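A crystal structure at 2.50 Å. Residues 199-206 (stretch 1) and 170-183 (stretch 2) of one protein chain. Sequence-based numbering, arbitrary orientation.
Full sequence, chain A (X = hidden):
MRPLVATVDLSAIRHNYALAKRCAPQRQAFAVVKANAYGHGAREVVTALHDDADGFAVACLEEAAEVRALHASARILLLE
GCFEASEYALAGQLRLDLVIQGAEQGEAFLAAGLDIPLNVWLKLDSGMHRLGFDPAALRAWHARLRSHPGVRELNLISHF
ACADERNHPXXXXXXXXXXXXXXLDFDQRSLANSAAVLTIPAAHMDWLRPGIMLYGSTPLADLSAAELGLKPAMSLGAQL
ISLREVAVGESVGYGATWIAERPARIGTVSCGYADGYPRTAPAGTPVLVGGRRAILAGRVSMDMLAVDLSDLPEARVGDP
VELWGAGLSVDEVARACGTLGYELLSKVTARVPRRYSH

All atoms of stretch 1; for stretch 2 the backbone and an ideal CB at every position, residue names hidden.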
ATOM      1  N   THR A 199       5.948  -0.388  28.613  1.00 18.05           N
ATOM      2  CA  THR A 199       5.070  -0.931  29.650  1.00 18.82           C
ATOM      3  C   THR A 199       5.541  -2.193  30.382  1.00 19.59           C
ATOM      4  O   THR A 199       5.022  -2.496  31.459  1.00 20.23           O
ATOM      5  CB  THR A 199       3.642  -1.160  29.114  1.00 18.83           C
ATOM      6  OG1 THR A 199       3.684  -2.084  28.023  1.00 19.09           O
ATOM      7  CG2 THR A 199       3.016   0.159  28.651  1.00 18.52           C
ATOM      8  N   ILE A 200       6.500  -2.931  29.816  1.00 20.02           N
ATOM      9  CA  ILE A 200       6.981  -4.182  30.437  1.00 19.95           C
ATOM     10  C   ILE A 200       8.484  -4.127  30.761  1.00 19.84           C
ATOM     11  O   ILE A 200       9.285  -4.756  30.060  1.00 20.04           O
ATOM     12  CB  ILE A 200       6.710  -5.445  29.558  1.00 20.27           C
ATOM     13  CG1 ILE A 200       5.436  -5.322  28.702  1.00 20.50           C
ATOM     14  CG2 ILE A 200       6.719  -6.719  30.402  1.00 20.34           C
ATOM     15  CD1 ILE A 200       4.132  -5.220  29.464  1.00 21.38           C
ATOM     16  N   PRO A 201       8.874  -3.397  31.834  1.00 19.58           N
ATOM     17  CA  PRO A 201      10.310  -3.266  32.154  1.00 18.99           C
ATOM     18  C   PRO A 201      11.051  -4.603  32.339  1.00 18.44           C
ATOM     19  O   PRO A 201      12.255  -4.678  32.061  1.00 18.24           O
ATOM     20  CB  PRO A 201      10.321  -2.436  33.452  1.00 19.11           C
ATOM     21  CG  PRO A 201       8.931  -2.518  33.990  1.00 19.27           C
ATOM     22  CD  PRO A 201       8.031  -2.665  32.799  1.00 19.33           C
ATOM     23  N   ALA A 202      10.336  -5.638  32.784  1.00 17.72           N
ATOM     24  CA  ALA A 202      10.888  -6.998  32.901  1.00 17.25           C
ATOM     25  C   ALA A 202      11.315  -7.599  31.553  1.00 17.10           C
ATOM     26  O   ALA A 202      12.101  -8.549  31.509  1.00 17.10           O
ATOM     27  CB  ALA A 202       9.893  -7.918  33.593  1.00 17.11           C
ATOM     28  N   ALA A 203      10.795  -7.045  30.460  1.00 16.64           N
ATOM     29  CA  ALA A 203      11.123  -7.526  29.121  1.00 16.13           C
ATOM     30  C   ALA A 203      12.300  -6.782  28.498  1.00 15.66           C
ATOM     31  O   ALA A 203      12.744  -7.138  27.406  1.00 15.42           O
ATOM     32  CB  ALA A 203       9.902  -7.428  28.214  1.00 16.35           C
ATOM     33  N   HIS A 204      12.794  -5.754  29.189  1.00 15.13           N
ATOM     34  CA  HIS A 204      13.840  -4.880  28.649  1.00 14.69           C
ATOM     35  C   HIS A 204      15.137  -5.615  28.309  1.00 14.60           C
ATOM     36  O   HIS A 204      15.759  -5.324  27.285  1.00 14.61           O
ATOM     37  CB  HIS A 204      14.119  -3.688  29.579  1.00 14.46           C
ATOM     38  CG  HIS A 204      13.021  -2.666  29.604  1.00 14.46           C
ATOM     39  ND1 HIS A 204      13.011  -1.606  30.487  1.00 14.45           N
ATOM     40  CD2 HIS A 204      11.890  -2.550  28.868  1.00 14.33           C
ATOM     41  CE1 HIS A 204      11.933  -0.872  30.281  1.00 14.28           C
ATOM     42  NE2 HIS A 204      11.235  -1.424  29.306  1.00 14.37           N
ATOM     43  N   MET A 205      15.537  -6.554  29.169  1.00 14.35           N
ATOM     44  CA  MET A 205      16.729  -7.385  28.940  1.00 14.09           C
ATOM     45  C   MET A 205      17.964  -6.561  28.533  1.00 13.88           C
ATOM     46  O   MET A 205      18.303  -5.598  29.214  1.00 13.88           O
ATOM     47  CB  MET A 205      16.420  -8.503  27.936  1.00 14.22           C
ATOM     48  CG  MET A 205      15.263  -9.410  28.344  1.00 14.30           C
ATOM     49  SD  MET A 205      15.638 -10.378  29.822  1.00 14.57           S
ATOM     50  CE  MET A 205      14.007 -10.964  30.264  1.00 14.52           C
ATOM     51  N   ASP A 206      18.630  -6.923  27.435  1.00 13.46           N
ATOM     52  CA  ASP A 206      19.865  -6.233  27.027  1.00 13.01           C
ATOM     53  C   ASP A 206      19.675  -5.274  25.849  1.00 12.70           C
ATOM     54  O   ASP A 206      20.256  -4.188  25.833  1.00 12.56           O
ATOM     55  CB  ASP A 206      20.971  -7.240  26.698  1.00 13.03           C
ATOM     56  CG  ASP A 206      21.275  -8.174  27.849  1.00 13.08           C
ATOM     57  OD1 ASP A 206      21.562  -7.688  28.966  1.00 13.27           O
ATOM     58  OD2 ASP A 206      21.229  -9.399  27.635  1.00 13.03           O
ATOM     59  N   UNK A 170      -1.362 -14.058  27.959  1.00 25.47           N
ATOM     60  CA  UNK A 170      -0.285 -14.602  27.121  1.00 24.86           C
ATOM     61  C   UNK A 170       1.056 -13.878  27.300  1.00 24.84           C
ATOM     62  O   UNK A 170       2.120 -14.491  27.153  1.00 24.64           O
ATOM     63  CB  UNK A 170      -0.700 -14.534  25.650  1.00 24.86           C
ATOM     64  N   UNK A 171       0.991 -12.584  27.618  1.00 24.79           N
ATOM     65  CA  UNK A 171       2.178 -11.769  27.894  1.00 24.85           C
ATOM     66  C   UNK A 171       2.994 -12.344  29.054  1.00 25.01           C
ATOM     67  O   UNK A 171       4.224 -12.405  28.977  1.00 24.95           O
ATOM     68  CB  UNK A 171       1.769 -10.329  28.208  1.00 24.85           C
ATOM     69  N   UNK A 172       2.306 -12.764  30.118  1.00 25.41           N
ATOM     70  CA  UNK A 172       2.961 -13.393  31.270  1.00 25.61           C
ATOM     71  C   UNK A 172       3.540 -14.756  30.893  1.00 25.24           C
ATOM     72  O   UNK A 172       4.675 -15.073  31.256  1.00 24.71           O
ATOM     73  CB  UNK A 172       1.973 -13.545  32.429  1.00 25.61           C
ATOM     74  N   UNK A 173       2.759 -15.544  30.155  1.00 25.46           N
ATOM     75  CA  UNK A 173       3.208 -16.839  29.643  1.00 26.28           C
ATOM     76  C   UNK A 173       4.482 -16.710  28.816  1.00 25.67           C
ATOM     77  O   UNK A 173       5.398 -17.520  28.963  1.00 25.99           O
ATOM     78  CB  UNK A 173       2.106 -17.484  28.800  1.00 26.28           C
ATOM     79  N   UNK A 174       4.521 -15.701  27.943  1.00 24.49           N
ATOM     80  CA  UNK A 174       5.652 -15.491  27.034  1.00 23.42           C
ATOM     81  C   UNK A 174       6.905 -15.077  27.794  1.00 23.07           C
ATOM     82  O   UNK A 174       8.011 -15.506  27.464  1.00 22.59           O
ATOM     83  CB  UNK A 174       5.305 -14.431  25.987  1.00 23.42           C
ATOM     84  N   UNK A 175       6.708 -14.255  28.821  1.00 23.28           N
ATOM     85  CA  UNK A 175       7.789 -13.760  29.666  1.00 23.54           C
ATOM     86  C   UNK A 175       8.387 -14.900  30.497  1.00 23.87           C
ATOM     87  O   UNK A 175       9.611 -15.012  30.621  1.00 23.72           O
ATOM     88  CB  UNK A 175       7.283 -12.642  30.580  1.00 23.54           C
ATOM     89  N   UNK A 176       7.515 -15.754  31.037  1.00 23.93           N
ATOM     90  CA  UNK A 176       7.935 -16.923  31.812  1.00 23.94           C
ATOM     91  C   UNK A 176       8.692 -17.931  30.956  1.00 23.50           C
ATOM     92  O   UNK A 176       9.674 -18.520  31.414  1.00 23.69           O
ATOM     93  CB  UNK A 176       6.719 -17.597  32.450  1.00 23.94           C
ATOM     94  N   UNK A 177       8.230 -18.120  29.720  1.00 22.54           N
ATOM     95  CA  UNK A 177       8.909 -18.978  28.752  1.00 22.07           C
ATOM     96  C   UNK A 177      10.332 -18.479  28.484  1.00 21.79           C
ATOM     97  O   UNK A 177      11.287 -19.256  28.538  1.00 21.60           O
ATOM     98  CB  UNK A 177       8.115 -19.038  27.446  1.00 22.07           C
ATOM     99  N   UNK A 178      10.453 -17.181  28.208  1.00 21.56           N
ATOM    100  CA  UNK A 178      11.733 -16.515  27.979  1.00 21.39           C
ATOM    101  C   UNK A 178      12.660 -16.678  29.184  1.00 21.61           C
ATOM    102  O   UNK A 178      13.798 -17.124  29.032  1.00 21.82           O
ATOM    103  CB  UNK A 178      11.514 -15.031  27.680  1.00 21.39           C
ATOM    104  N   UNK A 179      12.158 -16.331  30.371  1.00 21.76           N
ATOM    105  CA  UNK A 179      12.938 -16.388  31.612  1.00 21.84           C
ATOM    106  C   UNK A 179      13.396 -17.803  31.971  1.00 22.04           C
ATOM    107  O   UNK A 179      14.441 -17.980  32.603  1.00 22.11           O
ATOM    108  CB  UNK A 179      12.111 -15.816  32.766  1.00 21.84           C
ATOM    109  N   UNK A 180      12.616 -18.802  31.562  1.00 21.88           N
ATOM    110  CA  UNK A 180      12.948 -20.200  31.817  1.00 22.09           C
ATOM    111  C   UNK A 180      14.163 -20.703  31.050  1.00 22.74           C
ATOM    112  O   UNK A 180      14.561 -21.860  31.200  1.00 23.25           O
ATOM    113  CB  UNK A 180      11.743 -21.078  31.473  1.00 22.09           C
ATOM    114  N   UNK A 181      14.751 -19.839  30.225  1.00 22.62           N
ATOM    115  CA  UNK A 181      15.944 -20.199  29.466  1.00 22.86           C
ATOM    116  C   UNK A 181      17.194 -19.463  29.944  1.00 22.83           C
ATOM    117  O   UNK A 181      18.294 -19.719  29.453  1.00 22.73           O
ATOM    118  CB  UNK A 181      15.717 -19.912  27.980  1.00 22.86           C
ATOM    119  N   UNK A 182      17.029 -18.569  30.917  1.00 22.96           N
ATOM    120  CA  UNK A 182      18.120 -17.690  31.335  1.00 23.08           C
ATOM    121  C   UNK A 182      19.153 -18.353  32.261  1.00 23.13           C
ATOM    122  O   UNK A 182      20.057 -17.693  32.782  1.00 23.26           O
ATOM    123  CB  UNK A 182      17.531 -16.466  32.039  1.00 23.08           C
ATOM    124  N   UNK A 183      19.021 -19.666  32.439  1.00 22.62           N
ATOM    125  CA  UNK A 183      20.075 -20.479  33.042  1.00 22.22           C
ATOM    126  C   UNK A 183      21.193 -20.747  32.026  1.00 21.85           C
ATOM    127  O   UNK A 183      22.323 -21.064  32.408  1.00 21.93           O
ATOM    128  CB  UNK A 183      19.500 -21.798  33.563  1.00 22.22           C
TER

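Position 170 lies in a helix, out of reach of stretch 1, so many residues would serve. It is Leu 170.

Position 171 points its CA-to-CB bond toward stretch 1. What lies ahead is the apolar end of Ile 200, too far for the CB itself. A small or medium side chain with a methyl would suit, such as Val, Thr or Ile. The residue is Thr 171. Its CG2 comes 4.5 Å from Ile 200 CD1, a loose methyl contact.

Positions 172, 173 and 174 are out of reach. Many residues would fit. They are Glu 172, Gln 173 and Gln 174.

Position 175 is one turn on from 171 and again points toward stretch 1. Ala 202 offers a methyl and a carbonyl oxygen, and the Met 205 side chain lies beyond. The ideal CB has nothing of stretch 1 within 5.5 Å, so a longer apolar side chain is favoured: Leu, Met or Ile. Leu 175 is found. Its CD1 lies 4.3 Å from Ala 202 CB. Its CD2 lies 4.0 Å from Ala 202 O and 4.5 Å from Met 205 CE.

Positions 176 and 177 are out of reach; polar or small residues would serve as well as others. They are Glu 176 and Ser 177.

Position 178 points toward stretch 1, and its ideal CB is 5.4 Å from Met 205 CE. A thioether end invites an apolar or aromatic partner; Leu, Met or Phe would suit. Phe 178 is deposited, chi1 t. Its CE1 lies 3.6 Å from Met 205 CE. Met 205 SD sits 4.9 Å from the centroid of the Phe 178 ring, in an oblique sulfur-aromatic approach.

Position 179 points sideways, so a short side chain would miss stretch 1. A long apolar one could turn back to the methionine. Leu 179 does so: its CD2 is 3.9 Å from Met 205 CE.

Position 180 follows the helix, at phi/psi -68/-2, angles most residues can adopt. Its N bonds to Glu 176 O, 3.0 Å away, which disfavours proline. An ideal CB would be crowded by Glu 176 O at 3.3 Å, so a small residue suits best. It is Gly 180.

Position 181 is out of reach and open in choice as far as stretch 1 goes. It is Leu 181.

Position 182 ends a type I turn begun at 179 and points toward stretch 1, where Met 205 lies. Leu, Met or Ile would suit. Leu 182 puts CD1 4.2 Å from Met 205 SD.

Position 183 is out of reach, so many residues would do. It is Asp 183.

No hydrogen bond joins the stretches; the contact is mainly apolar packing.

Stretch 2 (170-183) LTEQQLESFLGLLD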
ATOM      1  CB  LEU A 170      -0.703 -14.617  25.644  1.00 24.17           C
ATOM      2  CG  LEU A 170       0.219 -15.280  24.613  1.00 23.83           C
ATOM      3  CD1 LEU A 170       0.380 -16.774  24.872  1.00 23.35           C
ATOM      4  CD2 LEU A 170      -0.305 -15.032  23.207  1.00 23.68           C
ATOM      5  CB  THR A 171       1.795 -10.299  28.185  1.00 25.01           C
ATOM      6  OG1 THR A 171       1.093  -9.759  27.060  1.00 25.38           O
ATOM      7  CG2 THR A 171       3.029  -9.442  28.453  1.00 24.91           C
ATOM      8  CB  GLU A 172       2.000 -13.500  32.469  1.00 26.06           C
ATOM      9  CG  GLU A 172       2.625 -13.994  33.776  1.00 26.56           C
ATOM     10  CD  GLU A 172       3.780 -13.128  34.275  1.00 27.32           C
ATOM     11  OE1 GLU A 172       4.767 -13.691  34.800  1.00 27.39           O
ATOM     12  OE2 GLU A 172       3.714 -11.885  34.149  1.00 27.78           O
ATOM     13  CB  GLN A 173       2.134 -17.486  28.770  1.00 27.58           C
ATOM     14  CG  GLN A 173       1.023 -18.197  29.511  1.00 29.58           C
ATOM     15  CD  GLN A 173       0.077 -18.911  28.559  1.00 31.22           C
ATOM     16  OE1 GLN A 173       0.508 -19.673  27.687  1.00 31.64           O
ATOM     17  NE2 GLN A 173      -1.220 -18.662  28.718  1.00 31.93           N
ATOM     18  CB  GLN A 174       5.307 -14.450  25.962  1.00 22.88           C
ATOM     19  CG  GLN A 174       4.369 -14.961  24.881  1.00 22.62           C
ATOM     20  CD  GLN A 174       4.243 -14.006  23.713  1.00 22.63           C
ATOM     21  OE1 GLN A 174       3.384 -13.124  23.704  1.00 22.61           O
ATOM     22  NE2 GLN A 174       5.097 -14.185  22.712  1.00 22.42           N
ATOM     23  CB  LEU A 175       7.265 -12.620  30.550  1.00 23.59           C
ATOM     24  CG  LEU A 175       8.144 -11.585  31.275  1.00 23.86           C
ATOM     25  CD1 LEU A 175       7.964 -11.669  32.782  1.00 24.27           C
ATOM     26  CD2 LEU A 175       9.622 -11.616  30.892  1.00 23.79           C
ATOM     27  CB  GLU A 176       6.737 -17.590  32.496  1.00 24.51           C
ATOM     28  CG  GLU A 176       6.324 -16.928  33.804  1.00 25.45           C
ATOM     29  CD  GLU A 176       4.964 -17.389  34.305  1.00 26.45           C
ATOM     30  OE1 GLU A 176       4.530 -18.513  33.955  1.00 27.10           O
ATOM     31  OE2 GLU A 176       4.324 -16.620  35.056  1.00 26.53           O
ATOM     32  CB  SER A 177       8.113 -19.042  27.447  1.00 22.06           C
ATOM     33  OG  SER A 177       8.832 -19.735  26.440  1.00 22.38           O
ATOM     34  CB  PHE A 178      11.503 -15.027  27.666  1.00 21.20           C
ATOM     35  CG  PHE A 178      12.721 -14.305  27.141  1.00 21.06           C
ATOM     36  CD1 PHE A 178      13.696 -13.815  28.011  1.00 20.93           C
ATOM     37  CD2 PHE A 178      12.881 -14.089  25.776  1.00 20.92           C
ATOM     38  CE1 PHE A 178      14.812 -13.146  27.530  1.00 20.72           C
ATOM     39  CE2 PHE A 178      13.993 -13.417  25.287  1.00 20.92           C
ATOM     40  CZ  PHE A 178      14.958 -12.943  26.166  1.00 20.98           C
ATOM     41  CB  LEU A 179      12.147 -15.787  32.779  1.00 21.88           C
ATOM     42  CG  LEU A 179      11.890 -14.274  32.801  1.00 22.09           C
ATOM     43  CD1 LEU A 179      10.777 -13.948  33.785  1.00 21.87           C
ATOM     44  CD2 LEU A 179      13.147 -13.479  33.128  1.00 21.93           C
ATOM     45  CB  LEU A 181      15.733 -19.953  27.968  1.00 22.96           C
ATOM     46  CG  LEU A 181      14.725 -20.815  27.204  1.00 22.85           C
ATOM     47  CD1 LEU A 181      14.504 -20.221  25.822  1.00 22.77           C
ATOM     48  CD2 LEU A 181      15.175 -22.265  27.101  1.00 22.48           C
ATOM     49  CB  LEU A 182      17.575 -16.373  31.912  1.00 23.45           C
ATOM     50  CG  LEU A 182      16.704 -15.498  30.981  1.00 23.40           C
ATOM     51  CD1 LEU A 182      16.564 -14.085  31.536  1.00 23.13           C
ATOM     52  CD2 LEU A 182      17.233 -15.448  29.551  1.00 23.20           C
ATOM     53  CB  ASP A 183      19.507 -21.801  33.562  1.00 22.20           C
ATOM     54  CG  ASP A 183      18.769 -22.578  32.488  1.00 22.61           C
ATOM     55  OD1 ASP A 183      17.621 -22.207  32.158  1.00 22.92           O
ATOM     56  OD2 ASP A 183      19.334 -23.565  31.972  1.00 22.61           O
TER
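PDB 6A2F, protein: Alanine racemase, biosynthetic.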